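Local coordinates for protein nucleotidyltransferase (Thermus thermophilus HB8, PDB 1WWP) that is of unproven function but is probably a small all-helical protein related to the substrate-binding domains of nucleotidyltransferases, at residues T8-A13 against D105-M110; S55-I60 against M80-S85. All blocks are in the same frame, centred on the assembly; numbering follows the deposited sequence.

Contact 1 of 2, residues T8-A13 against D105-M110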
ATOM      1  N   THR A   8     -10.598   1.103 -12.275  1.00 47.44           N
ATOM      2  CA  THR A   8      -9.339   1.826 -12.398  1.00 41.06           C
ATOM      3  C   THR A   8      -8.191   0.823 -12.450  1.00 39.02           C
ATOM      4  O   THR A   8      -7.184   1.050 -13.128  1.00 38.76           O
ATOM      5  CB  THR A   8      -9.157   2.782 -11.224  1.00 43.72           C
ATOM      6  OG1 THR A   8      -9.088   2.033 -10.004  1.00 55.99           O
ATOM      7  CG2 THR A   8     -10.347   3.725 -11.141  1.00 50.59           C
ATOM      8  N   LEU A   9      -8.346  -0.296 -11.746  1.00 35.72           N
ATOM      9  CA  LEU A   9      -7.318  -1.334 -11.754  1.00 35.62           C
ATOM     10  C   LEU A   9      -7.199  -1.952 -13.151  1.00 36.15           C
ATOM     11  O   LEU A   9      -6.095  -2.096 -13.686  1.00 41.35           O
ATOM     12  CB  LEU A   9      -7.656  -2.442 -10.744  1.00 40.40           C
ATOM     13  CG  LEU A   9      -6.831  -3.737 -10.866  1.00 33.21           C
ATOM     14  CD1 LEU A   9      -5.366  -3.419 -10.689  1.00 36.52           C
ATOM     15  CD2 LEU A   9      -7.272  -4.749  -9.840  1.00 36.61           C
ATOM     16  N   LYS A  10      -8.339  -2.329 -13.729  1.00 37.52           N
ATOM     17  CA  LYS A  10      -8.349  -2.949 -15.048  1.00 43.31           C
ATOM     18  C   LYS A  10      -7.710  -2.075 -16.122  1.00 46.73           C
ATOM     19  O   LYS A  10      -7.189  -2.586 -17.113  1.00 48.44           O
ATOM     20  CB  LYS A  10      -9.775  -3.345 -15.435  1.00 48.22           C
ATOM     21  CG  LYS A  10     -10.285  -4.520 -14.613  1.00 54.07           C
ATOM     22  CD  LYS A  10     -11.632  -5.036 -15.085  1.00 64.70           C
ATOM     23  CE  LYS A  10     -12.747  -4.035 -14.830  1.00 68.22           C
ATOM     24  NZ  LYS A  10     -14.061  -4.581 -15.276  1.00 74.67           N
ATOM     25  N   GLU A  11      -7.733  -0.761 -15.915  1.00 47.86           N
ATOM     26  CA  GLU A  11      -7.116   0.161 -16.856  1.00 51.28           C
ATOM     27  C   GLU A  11      -5.631  -0.163 -17.013  1.00 52.10           C
ATOM     28  O   GLU A  11      -5.065  -0.000 -18.091  1.00 52.33           O
ATOM     29  CB  GLU A  11      -7.223   1.602 -16.357  1.00 57.25           C
ATOM     30  CG  GLU A  11      -8.622   2.178 -16.295  1.00 66.95           C
ATOM     31  CD  GLU A  11      -8.606   3.671 -16.006  1.00 70.38           C
ATOM     32  OE1 GLU A  11      -7.951   4.407 -16.771  1.00 71.26           O
ATOM     33  OE2 GLU A  11      -9.243   4.112 -15.025  1.00 71.73           O
ATOM     34  N   LEU A  12      -5.005  -0.628 -15.937  1.00 43.55           N
ATOM     35  CA  LEU A  12      -3.574  -0.901 -15.959  1.00 43.94           C
ATOM     36  C   LEU A  12      -3.173  -2.361 -15.816  1.00 45.55           C
ATOM     37  O   LEU A  12      -2.116  -2.758 -16.290  1.00 44.89           O
ATOM     38  CB  LEU A  12      -2.895  -0.110 -14.842  1.00 44.54           C
ATOM     39  CG  LEU A  12      -3.038   1.412 -14.819  1.00 48.43           C
ATOM     40  CD1 LEU A  12      -2.660   1.946 -13.437  1.00 49.53           C
ATOM     41  CD2 LEU A  12      -2.162   2.021 -15.887  1.00 47.29           C
ATOM     42  N   ALA A  13      -4.009  -3.155 -15.156  1.00 46.93           N
ATOM     43  CA  ALA A  13      -3.687  -4.563 -14.923  1.00 48.32           C
ATOM     44  C   ALA A  13      -3.505  -5.409 -16.183  1.00 48.25           C
ATOM     45  O   ALA A  13      -2.834  -6.439 -16.150  1.00 48.14           O
ATOM     46  CB  ALA A  13      -4.746  -5.189 -14.027  1.00 44.52           C
ATOM     47  N   ASP A 105      -5.338 -11.989 -13.312  1.00 47.48           N
ATOM     48  CA  ASP A 105      -6.226 -12.963 -12.685  1.00 48.58           C
ATOM     49  C   ASP A 105      -6.991 -12.369 -11.507  1.00 40.62           C
ATOM     50  O   ASP A 105      -8.185 -12.611 -11.362  1.00 41.77           O
ATOM     51  CB  ASP A 105      -5.436 -14.181 -12.208  1.00 55.49           C
ATOM     52  CG  ASP A 105      -4.822 -14.964 -13.355  1.00 69.78           C
ATOM     53  OD1 ASP A 105      -4.050 -14.370 -14.136  1.00 76.08           O
ATOM     54  OD2 ASP A 105      -5.109 -16.177 -13.476  1.00 75.44           O
ATOM     55  N   TYR A 106      -6.306 -11.601 -10.663  1.00 43.87           N
ATOM     56  CA  TYR A 106      -6.976 -11.001  -9.510  1.00 41.56           C
ATOM     57  C   TYR A 106      -8.118 -10.122  -9.988  1.00 39.20           C
ATOM     58  O   TYR A 106      -9.226 -10.194  -9.461  1.00 33.74           O
ATOM     59  CB  TYR A 106      -6.006 -10.169  -8.673  1.00 43.33           C
ATOM     60  CG  TYR A 106      -4.892 -10.959  -8.051  1.00 41.58           C
ATOM     61  CD1 TYR A 106      -4.994 -12.343  -7.891  1.00 44.81           C
ATOM     62  CD2 TYR A 106      -3.735 -10.326  -7.590  1.00 41.19           C
ATOM     63  CE1 TYR A 106      -3.973 -13.072  -7.289  1.00 35.25           C
ATOM     64  CE2 TYR A 106      -2.704 -11.053  -6.981  1.00 33.40           C
ATOM     65  CZ  TYR A 106      -2.835 -12.421  -6.839  1.00 33.49           C
ATOM     66  OH  TYR A 106      -1.832 -13.145  -6.255  1.00 40.51           O
ATOM     67  N   ALA A 107      -7.847  -9.310 -11.009  1.00 42.18           N
ATOM     68  CA  ALA A 107      -8.857  -8.419 -11.560  1.00 37.14           C
ATOM     69  C   ALA A 107     -10.081  -9.212 -12.026  1.00 42.78           C
ATOM     70  O   ALA A 107     -11.215  -8.856 -11.711  1.00 44.90           O
ATOM     71  CB  ALA A 107      -8.267  -7.621 -12.721  1.00 45.07           C
ATOM     72  N   ARG A 108      -9.856 -10.290 -12.768  1.00 47.19           N
ATOM     73  CA  ARG A 108     -10.967 -11.104 -13.260  1.00 48.94           C
ATOM     74  C   ARG A 108     -11.725 -11.759 -12.107  1.00 49.74           C
ATOM     75  O   ARG A 108     -12.952 -11.700 -12.050  1.00 51.65           O
ATOM     76  CB  ARG A 108     -10.458 -12.190 -14.213  1.00 57.75           C
ATOM     77  CG  ARG A 108      -9.707 -11.668 -15.437  1.00 62.88           C
ATOM     78  CD  ARG A 108      -9.079 -12.808 -16.232  1.00 69.90           C
ATOM     79  NE  ARG A 108      -8.114 -12.320 -17.214  1.00 75.15           N
ATOM     80  CZ  ARG A 108      -8.431 -11.603 -18.288  1.00 78.42           C
ATOM     81  NH1 ARG A 108      -9.696 -11.287 -18.533  1.00 82.65           N
ATOM     82  NH2 ARG A 108      -7.479 -11.193 -19.118  1.00 80.15           N
ATOM     83  N   LEU A 109     -10.992 -12.383 -11.189  1.00 46.83           N
ATOM     84  CA  LEU A 109     -11.613 -13.046 -10.039  1.00 48.46           C
ATOM     85  C   LEU A 109     -12.542 -12.090  -9.287  1.00 44.81           C
ATOM     86  O   LEU A 109     -13.700 -12.415  -9.016  1.00 45.75           O
ATOM     87  CB  LEU A 109     -10.531 -13.561  -9.083  1.00 46.90           C
ATOM     88  CG  LEU A 109     -10.820 -14.675  -8.062  1.00 50.34           C
ATOM     89  CD1 LEU A 109     -10.425 -14.183  -6.692  1.00 40.22           C
ATOM     90  CD2 LEU A 109     -12.281 -15.102  -8.089  1.00 51.21           C
HETATM   91  N   MSE A 110     -12.034 -10.905  -8.964  1.00 42.37           N
HETATM   92  CA  MSE A 110     -12.823  -9.928  -8.232  1.00 41.95           C
HETATM   93  C   MSE A 110     -14.035  -9.455  -8.996  1.00 45.26           C
HETATM   94  O   MSE A 110     -15.103  -9.256  -8.412  1.00 48.12           O
HETATM   95  CB  MSE A 110     -11.955  -8.734  -7.825  1.00 43.27           C
HETATM   96  CG  MSE A 110     -10.882  -9.108  -6.804  1.00 44.00           C
HETATM   97 SE   MSE A 110      -9.934  -7.656  -5.934  1.00 48.30          SE
HETATM   98  CE  MSE A 110      -8.491  -7.348  -7.196  1.00 40.75           C
TER
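Leu9 and the selenomethionine Met110 lay their side chains across one another at about a right angle, and a single methyl of Leu9 does the touching. Its CG stands anti to the backbone N (chi1 167°), and CD2 then meets the terminal methyl CE of Met110 at 3.9 Å. The same CD2 also rests against Ala107 CB, 4.2 Å away, so one leucine branch contacts two residues that lie nearly a turn apart on helix 93-116. Ala107 offers just its CB, yet that methyl faces helix 2-13 and is met by three residues: besides Leu9 CD2 it has Lys10 CG at 4.2 Å and, more loosely, Ala13 CB at 4.5 Å. This is apolar packing between the first and last helices of an all-helical bundle; the short segments run roughly antiparallel, at 147°, with axes 10.1 Å apart, and no hydrogen bond joins them. Lys10 brings only the aliphatic root of its chain to Ala107. Further out the chain bends at chi3 (-68°), which places CE, and the ammonium NZ beyond it forms a salt bridge with Glu111. The buried side chain of Met110 also packs on Thr33 and Phe37 of helix 20-49, while Phe14 touches both Ala107 and Arg108.

Contact 2 of 2, residues S55-I60 against M80-S85; sequences SPKGVI and MVDDRS
Val81 meets Pro56, Lys57 and Ile60 where the start of helix 56-66 packs against helix 71-86. The two helices, consecutive in the chain, form an antiparallel helical hairpin within an all-helical bundle, and helix 20-49 touches both of them, through Phe34 on Val81 and Trp38 on Pro56. Their short segments are nearly antiparallel, at 170°, and their axes lie 10.9 Å apart.

The apolar contacts divide between the two methyls of Val81. CG1 is anti to the backbone N (chi1 174°), which leaves CG2 beside that N, and the branches serve different neighbours. CG2 touches both Ile60 CD1, at 3.6 Å, and the ring carbon CB of Pro56, at 3.7 Å. The side chains of Ile60 and Val81 run past one another in opposite senses, and the isoleucine touches with its terminal methyl; the same residue is buried and also packs on Ala77 and Leu78 of helix 71-86. CG1 meets Lys57 CG at 4.1 Å, where the two side chains cross obliquely.

The polar interaction lies at the more exposed margin. Beyond CG the chain of Lys57 is extended, carrying its ammonium over to the next residue of the facing helix, where NZ forms a rather long salt bridge of 3.6 Å with Asp82 OD1. The two side chains cross at about a right angle, and CE of the lysine also comes within 3.8 Å of that oxygen. No hydrogen bond spans the two segments; apart from this charge pair the contact is apolar packing.

Capping is local to 55-60: Ser55 occupies the N-cap position of helix 56-66, and its OG accepts from Gly58 N at 3.3 Å, with an N-H...O angle of 155°.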
ATOM      1  N   SER A  55     -10.944 -11.145   9.335  1.00 40.43           N
ATOM      2  CA  SER A  55      -9.812 -10.871   8.452  1.00 41.67           C
ATOM      3  C   SER A  55     -10.018 -11.299   7.002  1.00 31.99           C
ATOM      4  O   SER A  55     -10.881 -12.109   6.700  1.00 34.53           O
ATOM      5  CB  SER A  55      -8.582 -11.591   8.986  1.00 41.67           C
ATOM      6  OG  SER A  55      -8.787 -12.998   8.920  1.00 46.28           O
ATOM      7  N   PRO A  56      -9.200 -10.761   6.085  1.00 36.71           N
ATOM      8  CA  PRO A  56      -9.311 -11.115   4.667  1.00 33.24           C
ATOM      9  C   PRO A  56      -9.308 -12.634   4.447  1.00 35.54           C
ATOM     10  O   PRO A  56     -10.138 -13.175   3.698  1.00 29.92           O
ATOM     11  CB  PRO A  56      -8.089 -10.440   4.063  1.00 37.31           C
ATOM     12  CG  PRO A  56      -7.996  -9.181   4.858  1.00 37.08           C
ATOM     13  CD  PRO A  56      -8.210  -9.683   6.279  1.00 32.73           C
ATOM     14  N   LYS A  57      -8.385 -13.332   5.109  1.00 34.81           N
ATOM     15  CA  LYS A  57      -8.307 -14.788   4.956  1.00 36.36           C
ATOM     16  C   LYS A  57      -9.514 -15.525   5.527  1.00 33.27           C
ATOM     17  O   LYS A  57      -9.991 -16.498   4.954  1.00 38.78           O
ATOM     18  CB  LYS A  57      -7.023 -15.329   5.591  1.00 42.16           C
ATOM     19  CG  LYS A  57      -5.818 -15.313   4.646  1.00 47.20           C
ATOM     20  CD  LYS A  57      -4.602 -15.966   5.293  1.00 56.24           C
ATOM     21  CE  LYS A  57      -3.415 -16.006   4.340  1.00 58.03           C
ATOM     22  NZ  LYS A  57      -2.184 -16.530   5.018  1.00 62.12           N
ATOM     23  N   GLY A  58     -10.011 -15.059   6.660  1.00 35.42           N
ATOM     24  CA  GLY A  58     -11.164 -15.702   7.261  1.00 35.83           C
ATOM     25  C   GLY A  58     -12.396 -15.507   6.409  1.00 31.69           C
ATOM     26  O   GLY A  58     -13.224 -16.402   6.269  1.00 29.32           O
ATOM     27  N   VAL A  59     -12.527 -14.312   5.848  1.00 29.44           N
ATOM     28  CA  VAL A  59     -13.676 -14.013   5.002  1.00 34.91           C
ATOM     29  C   VAL A  59     -13.619 -14.872   3.741  1.00 26.93           C
ATOM     30  O   VAL A  59     -14.615 -15.418   3.278  1.00 33.38           O
ATOM     31  CB  VAL A  59     -13.731 -12.490   4.622  1.00 36.72           C
ATOM     32  CG1 VAL A  59     -14.840 -12.237   3.601  1.00 36.68           C
ATOM     33  CG2 VAL A  59     -13.995 -11.674   5.878  1.00 41.25           C
ATOM     34  N   ILE A  60     -12.424 -15.035   3.203  1.00 32.31           N
ATOM     35  CA  ILE A  60     -12.303 -15.843   1.995  1.00 36.78           C
ATOM     36  C   ILE A  60     -12.703 -17.314   2.308  1.00 31.38           C
ATOM     37  O   ILE A  60     -13.431 -17.958   1.530  1.00 30.20           O
ATOM     38  CB  ILE A  60     -10.851 -15.700   1.407  1.00 33.06           C
ATOM     39  CG1 ILE A  60     -10.718 -14.322   0.757  1.00 34.46           C
ATOM     40  CG2 ILE A  60     -10.559 -16.812   0.441  1.00 36.79           C
ATOM     41  CD1 ILE A  60      -9.266 -13.899   0.468  1.00 39.42           C
HETATM   42  N   MSE A  80      -3.955 -13.735  -3.170  1.00 37.05           N
HETATM   43  CA  MSE A  80      -4.152 -12.304  -3.304  1.00 36.05           C
HETATM   44  C   MSE A  80      -3.859 -11.634  -1.958  1.00 35.00           C
HETATM   45  O   MSE A  80      -3.255 -10.570  -1.910  1.00 29.32           O
HETATM   46  CB  MSE A  80      -5.590 -12.039  -3.734  1.00 38.51           C
HETATM   47  CG  MSE A  80      -5.835 -10.686  -4.346  1.00 43.52           C
HETATM   48 SE   MSE A  80      -7.535 -10.665  -5.279  1.00 56.23          SE
HETATM   49  CE  MSE A  80      -8.732 -10.569  -3.749  1.00 54.09           C
ATOM     50  N   VAL A  81      -4.279 -12.262  -0.863  1.00 34.38           N
ATOM     51  CA  VAL A  81      -4.008 -11.684   0.452  1.00 37.10           C
ATOM     52  C   VAL A  81      -2.501 -11.660   0.704  1.00 36.11           C
ATOM     53  O   VAL A  81      -1.966 -10.666   1.185  1.00 38.13           O
ATOM     54  CB  VAL A  81      -4.730 -12.456   1.581  1.00 32.66           C
ATOM     55  CG1 VAL A  81      -4.294 -11.918   2.975  1.00 36.89           C
ATOM     56  CG2 VAL A  81      -6.236 -12.284   1.436  1.00 25.57           C
ATOM     57  N   ASP A  82      -1.801 -12.733   0.354  1.00 42.06           N
ATOM     58  CA  ASP A  82      -0.357 -12.739   0.569  1.00 40.81           C
ATOM     59  C   ASP A  82       0.363 -11.690  -0.299  1.00 37.37           C
ATOM     60  O   ASP A  82       1.283 -11.021   0.167  1.00 39.67           O
ATOM     61  CB  ASP A  82       0.213 -14.148   0.342  1.00 48.88           C
ATOM     62  CG  ASP A  82      -0.156 -15.121   1.475  1.00 58.05           C
ATOM     63  OD1 ASP A  82      -0.324 -14.665   2.636  1.00 57.91           O
ATOM     64  OD2 ASP A  82      -0.262 -16.341   1.211  1.00 54.44           O
ATOM     65  N   ASP A  83      -0.057 -11.525  -1.548  1.00 39.22           N
ATOM     66  CA  ASP A  83       0.556 -10.510  -2.406  1.00 38.10           C
ATOM     67  C   ASP A  83       0.287  -9.113  -1.847  1.00 34.93           C
ATOM     68  O   ASP A  83       1.091  -8.189  -2.012  1.00 32.89           O
ATOM     69  CB  ASP A  83       0.001 -10.595  -3.820  1.00 45.29           C
ATOM     70  CG  ASP A  83       0.688 -11.651  -4.636  1.00 57.17           C
ATOM     71  OD1 ASP A  83       0.290 -11.842  -5.804  1.00 62.73           O
ATOM     72  OD2 ASP A  83       1.631 -12.286  -4.104  1.00 62.55           O
ATOM     73  N   ARG A  84      -0.854  -8.973  -1.184  1.00 31.99           N
ATOM     74  CA  ARG A  84      -1.234  -7.713  -0.579  1.00 32.84           C
ATOM     75  C   ARG A  84      -0.222  -7.380   0.532  1.00 38.96           C
ATOM     76  O   ARG A  84       0.112  -6.221   0.763  1.00 31.55           O
ATOM     77  CB  ARG A  84      -2.656  -7.831  -0.024  1.00 35.43           C
ATOM     78  CG  ARG A  84      -3.132  -6.602   0.729  1.00 44.47           C
ATOM     79  CD  ARG A  84      -3.204  -5.383  -0.174  1.00 38.91           C
ATOM     80  NE  ARG A  84      -3.467  -4.173   0.590  1.00 43.19           N
ATOM     81  CZ  ARG A  84      -2.520  -3.431   1.152  1.00 49.02           C
ATOM     82  NH1 ARG A  84      -1.244  -3.781   1.031  1.00 42.71           N
ATOM     83  NH2 ARG A  84      -2.844  -2.333   1.821  1.00 44.75           N
ATOM     84  N   SER A  85       0.289  -8.404   1.210  1.00 39.87           N
ATOM     85  CA  SER A  85       1.259  -8.153   2.268  1.00 39.76           C
ATOM     86  C   SER A  85       2.634  -7.847   1.689  1.00 35.13           C
ATOM     87  O   SER A  85       3.519  -7.398   2.395  1.00 38.04           O
ATOM     88  CB  SER A  85       1.338  -9.352   3.230  1.00 47.81           C
ATOM     89  OG  SER A  85       1.816 -10.511   2.567  1.00 55.92           O
TER

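Overall arrangement
Contacts 1 and 2 lie about 16 Å apart, centre to centre, on opposite sides of the chain's centre. Along the chain contact 2 is nested inside contact 1: helix 2-13 comes first, helices 56-66 and 71-86 pair in between, and helix 93-116 returns to meet the first. The contacts nevertheless touch through helices 71-86 and 93-116, which follow one another in the chain. Tyr106 OH lies 2.5 Å from Asp83 OD1, a probable hydrogen bond, and Met110 SE lies 3.8 Å from Met80 CE. Both contacts thus belong to one compact helical domain, whose kinship with nucleotidyltransferase substrate-binding proteins suggests a role that remains unproven.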